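Local coordinates for adenylate cyclase-like protein (Chlamydia trachomatis, PDB 4QO6) that forms, through its periplasmic region, part of the inner membrane ring of the type III secretion system, this chain being that periplasmic piece, at residues N67-D71 with E72-Q76; Q94-E97 with P98-V102; Q184-Q187 with D188-G191; L201-E205 with E206-D210. One frame throughout, in Å; residues are numbered along the deposited sequence.

The four contacts follow one another along an elongated chain. Contacts 1 and 2 are the one pair that touches: their centres lie 10 Å apart, and Asp71 OD2 reaches Gly99 N at 2.8 Å, a probable hydrogen bond tying the start of helix 71-83 to the hairpin turn. Near this junction, molecules probably from the crystallisation liquor approach Trp75, Gln94 and Ile100. Contact 3, at the end of helix 176-187, is centred 27 Å from contact 2, with nearest atoms about 13 Å apart. Contact 4 is centred 65 Å from contact 1 and 32 Å from contact 3, in keeping with the extended shape of this periplasmic region.

Contact 1: N67-D71 with E72-Q76; sequences NVIDD and EAVWQ
Asp70 turns its carboxylate to the N-H groups of Glu72 and Ala73 at the start of the helix. Its CG stands anti to the backbone N (chi1 169°), which carries OD1 to 2.9 Å from Glu72 N and 3.3 Å from Ala73 N. Both are weak hydrogen bonds, the first because it is sharply bent (N-H...O 121°), the second because it is long though nearly straight. Two backbone bonds continue the turn: Val74 N to Asp70 O, and Trp75 N to Asp71 O at 3.0 Å. This is an N-cap: the chain passes here from strand 63-70 of the first sheet into helix 71-83, whose residues 72-76 belong to the PD2 family of the BON clan. The tight side lies around Val74. Its CG2, placed beside the backbone N, meets Ile69 CG2 at 3.6 Å, and Tyr126 touches both residues from outside. Buried Asp71, the first residue of the helix, directs its CB away from 72-76; its carboxylate accepts from His41 ND1 through OD1 and from Gly99 N through OD2. Trp75 brings CD1 to 3.1 Å from Asp71 O, an oblique approach to the ring. The looser side holds exposed Ala73 and the outer end of Glu72, where a water donates to both Asp70 OD2 (2.8 Å) and Glu72 OE1, bridging two carboxylates that probably repel each other across 4.9 Å between Asp70 OD1 and Glu72 OE1.

Contact 2: Q94-E97 with P98-V102; sequences QSPE and PGIFV
Ser95 reaches across the hairpin with its hydroxyl, and OG donates to Ile100 O at 2.6 Å. Having OG anti to the backbone N (chi1 174°) puts it there, with the donor tilted from the carbonyl plane. Pro96 packs its CD against Val102 CG2 at 3.5 Å, tighter than usual for two carbons, and the two side chains cross at about a right angle. Val102 has CG2 beside its backbone N. Glu97 and Ile100 lie side by side and point the same way: Glu97 CG, set between its backbone N and carbonyl carbon (chi1 43°), comes to 3.7 Å from Ile100 CG1. Beyond them a water donates to Glu97 OE1 and Pro98 O, tying the glutamate's end to the turn backbone. Phe101 sets off away from 94-97 at CB, yet its CD1 lies 4.1 Å from Ser95 CB; its ring packs edge-to-face with Phe124. Gln94 and Val102 form an antiparallel hydrogen-bonded pair, with Val102 N to Gln94 O at 2.9 Å. Ile100 N donates to Glu97 O at 2.8 Å, closing the type II turn whose third position, Gly99, has the positive phi (80°) expected there, in a beta hairpin of the PD2 domain's three-stranded mixed sheet.

Contact 3: Q184-Q187 with D188-G191; sequences QELQ and DIAG
Asp188 turns back along the last turn of helix 176-187, and its side chain can be followed atom by atom. CB sits 3.8 Å from Glu185 O, beside the carbonyl that accepts from the aspartate's own backbone N. With CG beside that N (chi1 -66°), the carboxylate is directed back over the helix end, and CG comes to 3.9 Å from Gln184 O. OD1 skirts the peptide just before it, 4.1 Å from Gln187 C. OD2 goes furthest back, to 3.1 Å from Gln184 O; both are acceptors, so the approach is probably unfavourable. A hydrogen bond runs from Asp188 N to Glu185 O at 3.1 Å, bent at the hydrogen (142°) and reaching the carbonyl from well above its plane. An i to i+3 bond of this kind suits a helix running out, here where the chain leaves helix 176-187 of the BON domain for the loop before strand 194-202. On the inner side, Ile189 lays CB 3.6 Å from Leu186 O, and its CD1 lies 4.3 Å from Leu186 CD2. Leu186 is buried, packing on Leu144, His147 and Leu148 of helix 137-150, and Ile189 also touches His147. Towards the loop, a water has the carbonyls of Gln187 and Ile189 both within reach as acceptors.

Contact 4: L201-E205 with E206-D210; sequences LLPAE and EGVID
A strand-to-helix junction with Ala204 at the N-cap position joins the end of strand 194-202 to helix 205-214, near the C-terminal end of the chain. Since alanine has no polar side-chain atom, the cap has no side-chain acceptor, and the first turn is defined by backbone bonds. Ala204 O accepts from Val208 N at 3.2 Å, a bond bent at the hydrogen (141°). Glu205 O takes the straighter bond, from Ile209 N at 2.9 Å (174°), and a weak second one from Val208 N at 3.1 Å. Carbon contacts flank these bonds. Pro203 CG meets Val208 CG2 at 3.5 Å, closer than usual van der Waals packing, the two groups crossing at a slant. Val208 makes this contact with the branch beside its backbone N, while CG1 stands anti to that N (chi1 172°); CG2 also comes to 3.7 Å from Ala204 O. At the next residue, Ile209 lies obliquely across the extended side chain of Glu205: its CD1 is 4.1 Å from Glu205 OE2, and its CG1 passes 3.5 Å from Glu205 O. All this packing is on the surface, with Gly207 the one partly exposed member among residues otherwise exposed. Upstream, Leu201 and Leu202 lie beside strand 164-172 of the same sheet: Leu202 shares a backbone hydrogen bond with Ile171, Leu201 packs on Ile171 and Leu202 on Tyr170. Beyond the junction, helix 205-214 runs on, with Asp210 in a long, weak ion pair with Arg214.

Contact 1: N67-D71 with E72-Q76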
ATOM      1  N   ASN A  67       6.111 -28.334   4.664  1.00 28.63           N
ATOM      2  CA  ASN A  67       6.966 -27.138   4.557  1.00 27.13           C
ATOM      3  C   ASN A  67       6.203 -25.934   3.963  1.00 25.20           C
ATOM      4  O   ASN A  67       6.695 -25.133   3.151  1.00 24.92           O
ATOM      5  CB  ASN A  67       8.161 -27.498   3.727  1.00 27.46           C
ATOM      6  CG  ASN A  67       8.949 -28.633   4.333  1.00 32.95           C
ATOM      7  OD1 ASN A  67       9.857 -28.396   5.135  1.00 41.96           O
ATOM      8  ND2 ASN A  67       8.647 -29.860   3.945  1.00 30.12           N
ATOM      9  N   VAL A  68       4.956 -25.830   4.354  1.00 23.42           N
ATOM     10  CA  VAL A  68       4.094 -24.819   3.812  1.00 24.54           C
ATOM     11  C   VAL A  68       4.159 -23.603   4.748  1.00 20.83           C
ATOM     12  O   VAL A  68       3.998 -23.745   5.933  1.00 21.43           O
ATOM     13  CB  VAL A  68       2.647 -25.345   3.741  1.00 25.15           C
ATOM     14  CG1 VAL A  68       1.713 -24.245   3.270  1.00 25.97           C
ATOM     15  CG2 VAL A  68       2.551 -26.520   2.804  1.00 25.97           C
ATOM     16  N   ILE A  69       4.383 -22.448   4.186  1.00 20.49           N
ATOM     17  CA  ILE A  69       4.394 -21.154   4.865  1.00 21.83           C
ATOM     18  C   ILE A  69       2.977 -20.610   5.156  1.00 23.16           C
ATOM     19  O   ILE A  69       2.107 -20.527   4.258  1.00 22.38           O
ATOM     20  CB  ILE A  69       5.110 -20.127   3.965  1.00 23.51           C
ATOM     21  CG1 ILE A  69       6.546 -20.607   3.566  1.00 24.50           C
ATOM     22  CG2 ILE A  69       5.141 -18.770   4.604  1.00 22.65           C
ATOM     23  CD1 ILE A  69       7.371 -21.152   4.728  1.00 26.20           C
ATOM     24  N   ASP A  70       2.757 -20.229   6.408  1.00 20.93           N
ATOM     25  CA  ASP A  70       1.581 -19.492   6.831  1.00 21.22           C
ATOM     26  C   ASP A  70       1.861 -17.983   6.591  1.00 20.09           C
ATOM     27  O   ASP A  70       2.600 -17.317   7.316  1.00 20.34           O
ATOM     28  CB  ASP A  70       1.331 -19.822   8.297  1.00 21.33           C
ATOM     29  CG  ASP A  70       0.281 -18.927   8.956  1.00 22.42           C
ATOM     30  OD1 ASP A  70      -0.157 -17.966   8.314  1.00 22.84           O
ATOM     31  OD2 ASP A  70      -0.117 -19.225  10.122  1.00 24.20           O
ATOM     32  N   ASP A  71       1.336 -17.449   5.518  1.00 19.82           N
ATOM     33  CA  ASP A  71       1.653 -16.077   5.146  1.00 20.31           C
ATOM     34  C   ASP A  71       1.241 -15.068   6.221  1.00 23.01           C
ATOM     35  O   ASP A  71       1.913 -14.037   6.381  1.00 22.09           O
ATOM     36  CB  ASP A  71       1.041 -15.726   3.808  1.00 20.11           C
ATOM     37  CG  ASP A  71       1.728 -16.408   2.637  1.00 20.23           C
ATOM     38  OD1 ASP A  71       2.837 -16.951   2.786  1.00 21.98           O
ATOM     39  OD2 ASP A  71       1.180 -16.367   1.522  1.00 20.14           O
ATOM     40  N   GLU A  72       0.178 -15.371   6.979  1.00 20.55           N
ATOM     41  CA  GLU A  72      -0.305 -14.454   8.047  1.00 20.70           C
ATOM     42  C   GLU A  72       0.732 -14.261   9.167  1.00 21.20           C
ATOM     43  O   GLU A  72       0.908 -13.160   9.648  1.00 20.86           O
ATOM     44  CB  GLU A  72      -1.627 -14.975   8.637  1.00 20.24           C
ATOM     45  CG  GLU A  72      -2.406 -14.036   9.498  1.00 20.09           C
ATOM     46  CD  GLU A  72      -3.659 -14.689  10.140  1.00 20.96           C
ATOM     47  OE1 GLU A  72      -3.589 -15.687  10.968  1.00 19.18           O
ATOM     48  OE2 GLU A  72      -4.734 -14.179   9.784  1.00 19.21           O
ATOM     49  N   ALA A  73       1.358 -15.346   9.601  1.00 20.03           N
ATOM     50  CA  ALA A  73       2.420 -15.314  10.605  1.00 20.04           C
ATOM     51  C   ALA A  73       3.538 -14.469  10.045  1.00 17.97           C
ATOM     52  O   ALA A  73       4.093 -13.686  10.748  1.00 17.83           O
ATOM     53  CB  ALA A  73       2.948 -16.726  10.935  1.00 19.02           C
ATOM     54  N   VAL A  74       3.838 -14.637   8.761  1.00 17.27           N
ATOM     55  CA  VAL A  74       4.871 -13.843   8.071  1.00 15.13           C
ATOM     56  C   VAL A  74       4.664 -12.352   8.061  1.00 14.97           C
ATOM     57  O   VAL A  74       5.526 -11.616   8.583  1.00 13.07           O
ATOM     58  CB  VAL A  74       5.165 -14.322   6.663  1.00 15.54           C
ATOM     59  CG1 VAL A  74       6.231 -13.446   6.031  1.00 16.55           C
ATOM     60  CG2 VAL A  74       5.638 -15.810   6.662  1.00 15.94           C
ATOM     61  N   TRP A  75       3.535 -11.864   7.570  1.00 15.83           N
ATOM     62  CA  TRP A  75       3.346 -10.405   7.600  1.00 16.99           C
ATOM     63  C   TRP A  75       3.040  -9.845   8.959  1.00 19.22           C
ATOM     64  O   TRP A  75       3.356  -8.675   9.205  1.00 18.99           O
ATOM     65  CB  TRP A  75       2.384  -9.863   6.505  1.00 18.25           C
ATOM     66  CG  TRP A  75       1.006 -10.391   6.488  1.00 17.74           C
ATOM     67  CD1 TRP A  75       0.526 -11.353   5.665  1.00 17.58           C
ATOM     68  CD2 TRP A  75      -0.094  -9.959   7.309  1.00 18.33           C
ATOM     69  NE1 TRP A  75      -0.818 -11.600   5.948  1.00 18.60           N
ATOM     70  CE2 TRP A  75      -1.223 -10.750   6.953  1.00 19.11           C
ATOM     71  CE3 TRP A  75      -0.225  -9.036   8.336  1.00 18.37           C
ATOM     72  CZ2 TRP A  75      -2.496 -10.607   7.587  1.00 19.33           C
ATOM     73  CZ3 TRP A  75      -1.512  -8.891   8.993  1.00 19.93           C
ATOM     74  CH2 TRP A  75      -2.630  -9.671   8.571  1.00 18.78           C
ATOM     75  N   GLN A  76       2.390 -10.623   9.856  1.00 19.43           N
ATOM     76  CA  GLN A  76       2.172 -10.122  11.212  1.00 19.50           C
ATOM     77  C   GLN A  76       3.545  -9.913  11.957  1.00 19.47           C
ATOM     78  O   GLN A  76       3.716  -8.949  12.685  1.00 17.42           O
ATOM     79  CB  GLN A  76       1.303 -11.076  12.015  1.00 19.91           C
ATOM     80  CG  GLN A  76      -0.183 -10.928  11.694  1.00 20.87           C
ATOM     81  CD  GLN A  76      -1.026 -11.951  12.440  1.00 24.45           C
ATOM     82  OE1 GLN A  76      -0.510 -13.001  12.879  1.00 27.05           O
ATOM     83  NE2 GLN A  76      -2.354 -11.692  12.526  1.00 24.81           N
TER
HETATM   84  O   HOH W   1      -2.454 -17.960  10.893  1.00 20.35           O

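Contact 2: Q94-E97 with P98-V102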
ATOM      1  N   GLN A  94       0.879  -6.644   4.280  1.00 24.79           N
ATOM      2  CA  GLN A  94      -0.285  -7.495   4.099  1.00 30.58           C
ATOM      3  C   GLN A  94       0.034  -8.470   2.959  1.00 25.60           C
ATOM      4  O   GLN A  94       1.113  -8.436   2.383  1.00 21.92           O
ATOM      5  CB  GLN A  94      -1.565  -6.684   3.739  1.00 31.93           C
ATOM      6  CG  GLN A  94      -2.027  -5.663   4.786  1.00 44.18           C
ATOM      7  CD  GLN A  94      -2.444  -6.223   6.185  1.00 49.30           C
ATOM      8  OE1 GLN A  94      -3.315  -7.118   6.285  1.00 60.19           O
ATOM      9  NE2 GLN A  94      -1.859  -5.640   7.282  1.00 44.07           N
ATOM     10  N   SER A  95      -0.925  -9.341   2.694  1.00 22.56           N
ATOM     11  CA  SER A  95      -0.879 -10.299   1.639  1.00 23.90           C
ATOM     12  C   SER A  95      -2.286 -10.490   1.077  1.00 26.57           C
ATOM     13  O   SER A  95      -3.117 -11.072   1.773  1.00 24.30           O
ATOM     14  CB  SER A  95      -0.465 -11.649   2.175  1.00 22.51           C
ATOM     15  OG  SER A  95      -0.564 -12.590   1.101  1.00 22.64           O
ATOM     16  N   PRO A  96      -2.540 -10.037  -0.173  1.00 26.28           N
ATOM     17  CA  PRO A  96      -3.892 -10.188  -0.709  1.00 27.81           C
ATOM     18  C   PRO A  96      -4.091 -11.611  -1.275  1.00 30.49           C
ATOM     19  O   PRO A  96      -5.188 -12.025  -1.568  1.00 28.96           O
ATOM     20  CB  PRO A  96      -3.938  -9.147  -1.814  1.00 25.83           C
ATOM     21  CG  PRO A  96      -2.524  -9.092  -2.275  1.00 27.29           C
ATOM     22  CD  PRO A  96      -1.714  -9.169  -1.023  1.00 26.32           C
ATOM     23  N   GLU A  97      -3.022 -12.362  -1.426  1.00 31.44           N
ATOM     24  CA  GLU A  97      -3.192 -13.779  -1.718  1.00 31.21           C
ATOM     25  C   GLU A  97      -1.928 -14.588  -1.488  1.00 27.88           C
ATOM     26  O   GLU A  97      -0.838 -14.030  -1.439  1.00 27.33           O
ATOM     27  CB  GLU A  97      -3.717 -13.993  -3.120  1.00 33.27           C
ATOM     28  CG  GLU A  97      -3.083 -13.146  -4.187  1.00 38.19           C
ATOM     29  CD  GLU A  97      -3.236 -13.769  -5.540  1.00 44.00           C
ATOM     30  OE1 GLU A  97      -3.250 -15.013  -5.597  1.00 53.43           O
ATOM     31  OE2 GLU A  97      -3.348 -13.034  -6.542  1.00 50.03           O
ATOM     32  N   PRO A  98      -2.093 -15.911  -1.337  1.00 27.99           N
ATOM     33  CA  PRO A  98      -0.994 -16.805  -1.036  1.00 25.10           C
ATOM     34  C   PRO A  98       0.222 -16.480  -1.922  1.00 22.64           C
ATOM     35  O   PRO A  98       0.094 -16.337  -3.122  1.00 22.17           O
ATOM     36  CB  PRO A  98      -1.594 -18.182  -1.340  1.00 27.00           C
ATOM     37  CG  PRO A  98      -3.054 -18.003  -0.905  1.00 26.69           C
ATOM     38  CD  PRO A  98      -3.403 -16.631  -1.380  1.00 26.51           C
ATOM     39  N   GLY A  99       1.377 -16.247  -1.297  1.00 20.10           N
ATOM     40  CA  GLY A  99       2.569 -15.983  -2.043  1.00 19.02           C
ATOM     41  C   GLY A  99       2.735 -14.573  -2.581  1.00 19.72           C
ATOM     42  O   GLY A  99       3.727 -14.324  -3.234  1.00 21.96           O
ATOM     43  N   ILE A 100       1.841 -13.646  -2.277  1.00 19.99           N
ATOM     44  CA  ILE A 100       2.008 -12.242  -2.693  1.00 23.19           C
ATOM     45  C   ILE A 100       1.983 -11.383  -1.431  1.00 21.45           C
ATOM     46  O   ILE A 100       0.984 -11.429  -0.685  1.00 16.62           O
ATOM     47  CB  ILE A 100       0.849 -11.700  -3.578  1.00 28.17           C
ATOM     48  CG1 ILE A 100       0.554 -12.564  -4.818  1.00 32.87           C
ATOM     49  CG2 ILE A 100       1.162 -10.299  -4.051  1.00 30.20           C
ATOM     50  CD1 ILE A 100       1.711 -12.730  -5.779  1.00 31.62           C
ATOM     51  N   PHE A 101       3.069 -10.609  -1.210  1.00 18.89           N
ATOM     52  CA  PHE A 101       3.147  -9.661  -0.093  1.00 17.52           C
ATOM     53  C   PHE A 101       3.167  -8.209  -0.627  1.00 20.50           C
ATOM     54  O   PHE A 101       3.824  -7.921  -1.637  1.00 20.65           O
ATOM     55  CB  PHE A 101       4.394  -9.913   0.779  1.00 16.21           C
ATOM     56  CG  PHE A 101       4.374 -11.253   1.460  1.00 15.31           C
ATOM     57  CD1 PHE A 101       3.650 -11.444   2.618  1.00 15.13           C
ATOM     58  CD2 PHE A 101       4.953 -12.318   0.886  1.00 13.80           C
ATOM     59  CE1 PHE A 101       3.576 -12.661   3.218  1.00 14.32           C
ATOM     60  CE2 PHE A 101       4.927 -13.532   1.504  1.00 13.99           C
ATOM     61  CZ  PHE A 101       4.225 -13.703   2.657  1.00 14.22           C
ATOM     62  N   VAL A 102       2.462  -7.316   0.088  1.00 19.82           N
ATOM     63  CA  VAL A 102       2.277  -5.927  -0.289  1.00 21.06           C
ATOM     64  C   VAL A 102       2.663  -5.051   0.895  1.00 21.02           C
ATOM     65  O   VAL A 102       2.180  -5.267   2.001  1.00 18.41           O
ATOM     66  CB  VAL A 102       0.812  -5.630  -0.633  1.00 22.04           C
ATOM     67  CG1 VAL A 102       0.627  -4.148  -0.957  1.00 22.76           C
ATOM     68  CG2 VAL A 102       0.355  -6.476  -1.827  1.00 23.92           C
TER
HETATM   69  O   HOH W   2      -1.685 -17.018  -4.980  1.00 30.01           O

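Contact 3: Q184-Q187 with D188-G191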
ATOM      1  N   GLN A 184     -10.414  19.800  -7.478  1.00 53.24           N
ATOM      2  CA  GLN A 184     -11.013  18.479  -7.737  1.00 58.15           C
ATOM      3  C   GLN A 184      -9.982  17.503  -8.294  1.00 57.17           C
ATOM      4  O   GLN A 184      -9.864  16.372  -7.836  1.00 56.76           O
ATOM      5  CB  GLN A 184     -12.177  18.585  -8.726  1.00 63.61           C
ATOM      6  CG  GLN A 184     -13.466  19.054  -8.091  1.00 70.68           C
ATOM      7  CD  GLN A 184     -13.831  18.202  -6.891  1.00 80.06           C
ATOM      8  OE1 GLN A 184     -13.774  16.967  -6.952  1.00 85.76           O
ATOM      9  NE2 GLN A 184     -14.183  18.851  -5.784  1.00 80.00           N
ATOM     10  N   GLU A 185      -9.227  17.974  -9.271  1.00 56.79           N
ATOM     11  CA  GLU A 185      -8.254  17.158  -9.978  1.00 57.84           C
ATOM     12  C   GLU A 185      -7.064  16.748  -9.094  1.00 57.67           C
ATOM     13  O   GLU A 185      -6.550  15.635  -9.238  1.00 59.31           O
ATOM     14  CB  GLU A 185      -7.784  17.898 -11.248  1.00 59.42           C
ATOM     15  CG  GLU A 185      -8.912  18.148 -12.257  1.00 64.50           C
ATOM     16  CD  GLU A 185      -8.541  19.101 -13.399  1.00 68.63           C
ATOM     17  OE1 GLU A 185      -7.386  19.592 -13.468  1.00 60.69           O
ATOM     18  OE2 GLU A 185      -9.435  19.357 -14.240  1.00 76.31           O
ATOM     19  N   LEU A 186      -6.635  17.627  -8.184  1.00 50.66           N
ATOM     20  CA  LEU A 186      -5.603  17.276  -7.201  1.00 48.15           C
ATOM     21  C   LEU A 186      -6.064  16.136  -6.267  1.00 50.00           C
ATOM     22  O   LEU A 186      -5.244  15.319  -5.830  1.00 49.76           O
ATOM     23  CB  LEU A 186      -5.198  18.489  -6.345  1.00 45.87           C
ATOM     24  CG  LEU A 186      -4.602  19.724  -7.040  1.00 46.59           C
ATOM     25  CD1 LEU A 186      -4.230  20.819  -6.053  1.00 45.90           C
ATOM     26  CD2 LEU A 186      -3.391  19.359  -7.869  1.00 45.58           C
ATOM     27  N   GLN A 187      -7.359  16.086  -5.953  1.00 48.01           N
ATOM     28  CA  GLN A 187      -7.914  14.975  -5.178  1.00 52.09           C
ATOM     29  C   GLN A 187      -7.768  13.610  -5.862  1.00 51.80           C
ATOM     30  O   GLN A 187      -7.729  12.592  -5.193  1.00 56.03           O
ATOM     31  CB  GLN A 187      -9.397  15.198  -4.889  1.00 57.58           C
ATOM     32  CG  GLN A 187      -9.715  16.388  -4.010  1.00 62.03           C
ATOM     33  CD  GLN A 187     -11.104  16.298  -3.398  1.00 70.99           C
ATOM     34  OE1 GLN A 187     -11.960  15.546  -3.869  1.00 71.29           O
ATOM     35  NE2 GLN A 187     -11.331  17.066  -2.335  1.00 71.25           N
ATOM     36  N   ASP A 188      -7.713  13.595  -7.188  1.00 56.97           N
ATOM     37  CA  ASP A 188      -7.664  12.367  -7.953  1.00 59.88           C
ATOM     38  C   ASP A 188      -6.228  12.034  -8.376  1.00 60.77           C
ATOM     39  O   ASP A 188      -5.986  11.728  -9.525  1.00 72.22           O
ATOM     40  CB  ASP A 188      -8.630  12.484  -9.155  1.00 59.16           C
ATOM     41  CG  ASP A 188     -10.099  12.568  -8.707  1.00 62.85           C
ATOM     42  OD1 ASP A 188     -10.560  11.601  -8.074  1.00 64.66           O
ATOM     43  OD2 ASP A 188     -10.799  13.582  -8.951  1.00 61.83           O
ATOM     44  N   ILE A 189      -5.300  12.055  -7.421  1.00 61.10           N
ATOM     45  CA  ILE A 189      -3.870  11.767  -7.649  1.00 56.51           C
ATOM     46  C   ILE A 189      -3.303  10.762  -6.636  1.00 57.51           C
ATOM     47  O   ILE A 189      -3.585  10.851  -5.452  1.00 58.51           O
ATOM     48  CB  ILE A 189      -3.036  13.054  -7.485  1.00 53.25           C
ATOM     49  CG1 ILE A 189      -3.147  13.920  -8.736  1.00 56.69           C
ATOM     50  CG2 ILE A 189      -1.568  12.757  -7.165  1.00 48.03           C
ATOM     51  CD1 ILE A 189      -2.347  15.208  -8.641  1.00 58.29           C
ATOM     52  N   ALA A 190      -2.475   9.837  -7.118  1.00 58.36           N
ATOM     53  CA  ALA A 190      -1.580   9.008  -6.294  1.00 59.59           C
ATOM     54  C   ALA A 190      -2.151   8.632  -4.935  1.00 54.50           C
ATOM     55  O   ALA A 190      -3.246   8.069  -4.861  1.00 56.52           O
ATOM     56  CB  ALA A 190      -0.204   9.678  -6.158  1.00 64.75           C
ATOM     57  N   GLY A 191      -1.421   8.921  -3.862  1.00 50.03           N
ATOM     58  CA  GLY A 191      -1.883   8.577  -2.516  1.00 48.90           C
ATOM     59  C   GLY A 191      -2.470   9.745  -1.734  1.00 48.12           C
ATOM     60  O   GLY A 191      -2.092   9.962  -0.590  1.00 47.52           O
TER
HETATM   61  O   HOH W   3      -6.045   9.780  -5.170  1.00 47.79           O

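Contact 4: L201-E205 with E206-D210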
ATOM      1  N   LEU A 201      -9.387  34.070  -1.235  1.00 37.72           N
ATOM      2  CA  LEU A 201      -9.959  34.594  -2.448  1.00 37.69           C
ATOM      3  C   LEU A 201      -9.916  36.152  -2.441  1.00 39.80           C
ATOM      4  O   LEU A 201     -10.671  36.807  -1.716  1.00 38.73           O
ATOM      5  CB  LEU A 201     -11.389  34.061  -2.542  1.00 39.62           C
ATOM      6  CG  LEU A 201     -12.168  34.359  -3.816  1.00 45.74           C
ATOM      7  CD1 LEU A 201     -11.365  33.879  -5.017  1.00 49.79           C
ATOM      8  CD2 LEU A 201     -13.537  33.697  -3.774  1.00 47.28           C
ATOM      9  N   LEU A 202      -9.023  36.753  -3.226  1.00 38.27           N
ATOM     10  CA  LEU A 202      -8.907  38.216  -3.223  1.00 37.96           C
ATOM     11  C   LEU A 202     -10.006  38.854  -4.018  1.00 38.80           C
ATOM     12  O   LEU A 202     -10.245  38.469  -5.144  1.00 44.70           O
ATOM     13  CB  LEU A 202      -7.584  38.672  -3.809  1.00 37.73           C
ATOM     14  CG  LEU A 202      -6.412  38.253  -2.963  1.00 39.53           C
ATOM     15  CD1 LEU A 202      -5.128  38.604  -3.694  1.00 48.10           C
ATOM     16  CD2 LEU A 202      -6.457  38.894  -1.599  1.00 40.00           C
ATOM     17  N   PRO A 203     -10.679  39.855  -3.450  1.00 43.78           N
ATOM     18  CA  PRO A 203     -11.529  40.665  -4.321  1.00 42.51           C
ATOM     19  C   PRO A 203     -10.663  41.725  -5.013  1.00 38.09           C
ATOM     20  O   PRO A 203      -9.562  42.055  -4.551  1.00 32.02           O
ATOM     21  CB  PRO A 203     -12.480  41.324  -3.340  1.00 44.80           C
ATOM     22  CG  PRO A 203     -11.573  41.576  -2.150  1.00 48.33           C
ATOM     23  CD  PRO A 203     -10.509  40.498  -2.135  1.00 44.46           C
ATOM     24  N   ALA A 204     -11.182  42.235  -6.120  1.00 39.67           N
ATOM     25  CA  ALA A 204     -10.623  43.383  -6.815  1.00 34.96           C
ATOM     26  C   ALA A 204     -10.383  44.536  -5.841  1.00 35.85           C
ATOM     27  O   ALA A 204     -11.271  44.884  -5.063  1.00 36.34           O
ATOM     28  CB  ALA A 204     -11.581  43.795  -7.930  1.00 36.25           C
ATOM     29  N   GLU A 205      -9.160  45.072  -5.831  1.00 33.78           N
ATOM     30  CA  GLU A 205      -8.799  46.137  -4.907  1.00 34.13           C
ATOM     31  C   GLU A 205      -9.700  47.362  -5.141  1.00 36.03           C
ATOM     32  O   GLU A 205     -10.087  48.043  -4.177  1.00 32.37           O
ATOM     33  CB  GLU A 205      -7.321  46.568  -5.055  1.00 33.71           C
ATOM     34  CG  GLU A 205      -6.871  47.523  -3.960  1.00 33.72           C
ATOM     35  CD  GLU A 205      -5.621  48.342  -4.263  1.00 32.89           C
ATOM     36  OE1 GLU A 205      -5.158  48.371  -5.402  1.00 27.96           O
ATOM     37  OE2 GLU A 205      -5.101  48.997  -3.342  1.00 32.65           O
ATOM     38  N   GLU A 206      -9.994  47.646  -6.409  1.00 37.50           N
ATOM     39  CA  GLU A 206     -10.904  48.749  -6.800  1.00 44.84           C
ATOM     40  C   GLU A 206     -12.318  48.573  -6.209  1.00 45.01           C
ATOM     41  O   GLU A 206     -12.941  49.549  -5.777  1.00 41.04           O
ATOM     42  CB  GLU A 206     -10.934  48.933  -8.337  1.00 48.20           C
ATOM     43  CG  GLU A 206      -9.677  49.642  -8.869  1.00 52.54           C
ATOM     44  CD  GLU A 206      -9.502  49.612 -10.396  1.00 61.31           C
ATOM     45  OE1 GLU A 206      -8.372  49.268 -10.874  1.00 57.16           O
ATOM     46  OE2 GLU A 206     -10.478  49.970 -11.117  1.00 65.02           O
ATOM     47  N   GLY A 207     -12.785  47.325  -6.139  1.00 45.96           N
ATOM     48  CA  GLY A 207     -14.052  47.006  -5.475  1.00 45.07           C
ATOM     49  C   GLY A 207     -13.996  47.215  -3.968  1.00 43.34           C
ATOM     50  O   GLY A 207     -14.980  47.566  -3.378  1.00 44.75           O
ATOM     51  N   VAL A 208     -12.849  46.994  -3.334  1.00 44.48           N
ATOM     52  CA  VAL A 208     -12.736  47.192  -1.880  1.00 44.73           C
ATOM     53  C   VAL A 208     -12.681  48.682  -1.574  1.00 46.14           C
ATOM     54  O   VAL A 208     -13.400  49.155  -0.705  1.00 45.48           O
ATOM     55  CB  VAL A 208     -11.477  46.513  -1.275  1.00 45.19           C
ATOM     56  CG1 VAL A 208     -11.284  46.909   0.188  1.00 43.85           C
ATOM     57  CG2 VAL A 208     -11.557  44.995  -1.404  1.00 43.75           C
ATOM     58  N   ILE A 209     -11.794  49.398  -2.267  1.00 45.14           N
ATOM     59  CA  ILE A 209     -11.703  50.846  -2.176  1.00 47.03           C
ATOM     60  C   ILE A 209     -13.072  51.507  -2.242  1.00 51.39           C
ATOM     61  O   ILE A 209     -13.327  52.437  -1.480  1.00 49.79           O
ATOM     62  CB  ILE A 209     -10.800  51.417  -3.276  1.00 49.73           C
ATOM     63  CG1 ILE A 209      -9.346  51.247  -2.855  1.00 47.30           C
ATOM     64  CG2 ILE A 209     -11.095  52.905  -3.529  1.00 53.02           C
ATOM     65  CD1 ILE A 209      -8.373  51.377  -4.013  1.00 49.98           C
ATOM     66  N   ASP A 210     -13.931  50.981  -3.113  1.00 52.98           N
ATOM     67  CA  ASP A 210     -15.301  51.466  -3.352  1.00 60.94           C
ATOM     68  C   ASP A 210     -16.363  51.191  -2.272  1.00 65.61           C
ATOM     69  O   ASP A 210     -17.289  51.988  -2.076  1.00 72.34           O
ATOM     70  CB  ASP A 210     -15.824  50.836  -4.635  1.00 64.79           C
ATOM     71  CG  ASP A 210     -16.897  51.657  -5.275  1.00 71.94           C
ATOM     72  OD1 ASP A 210     -16.529  52.678  -5.904  1.00 76.05           O
ATOM     73  OD2 ASP A 210     -18.090  51.285  -5.144  1.00 70.25           O
TER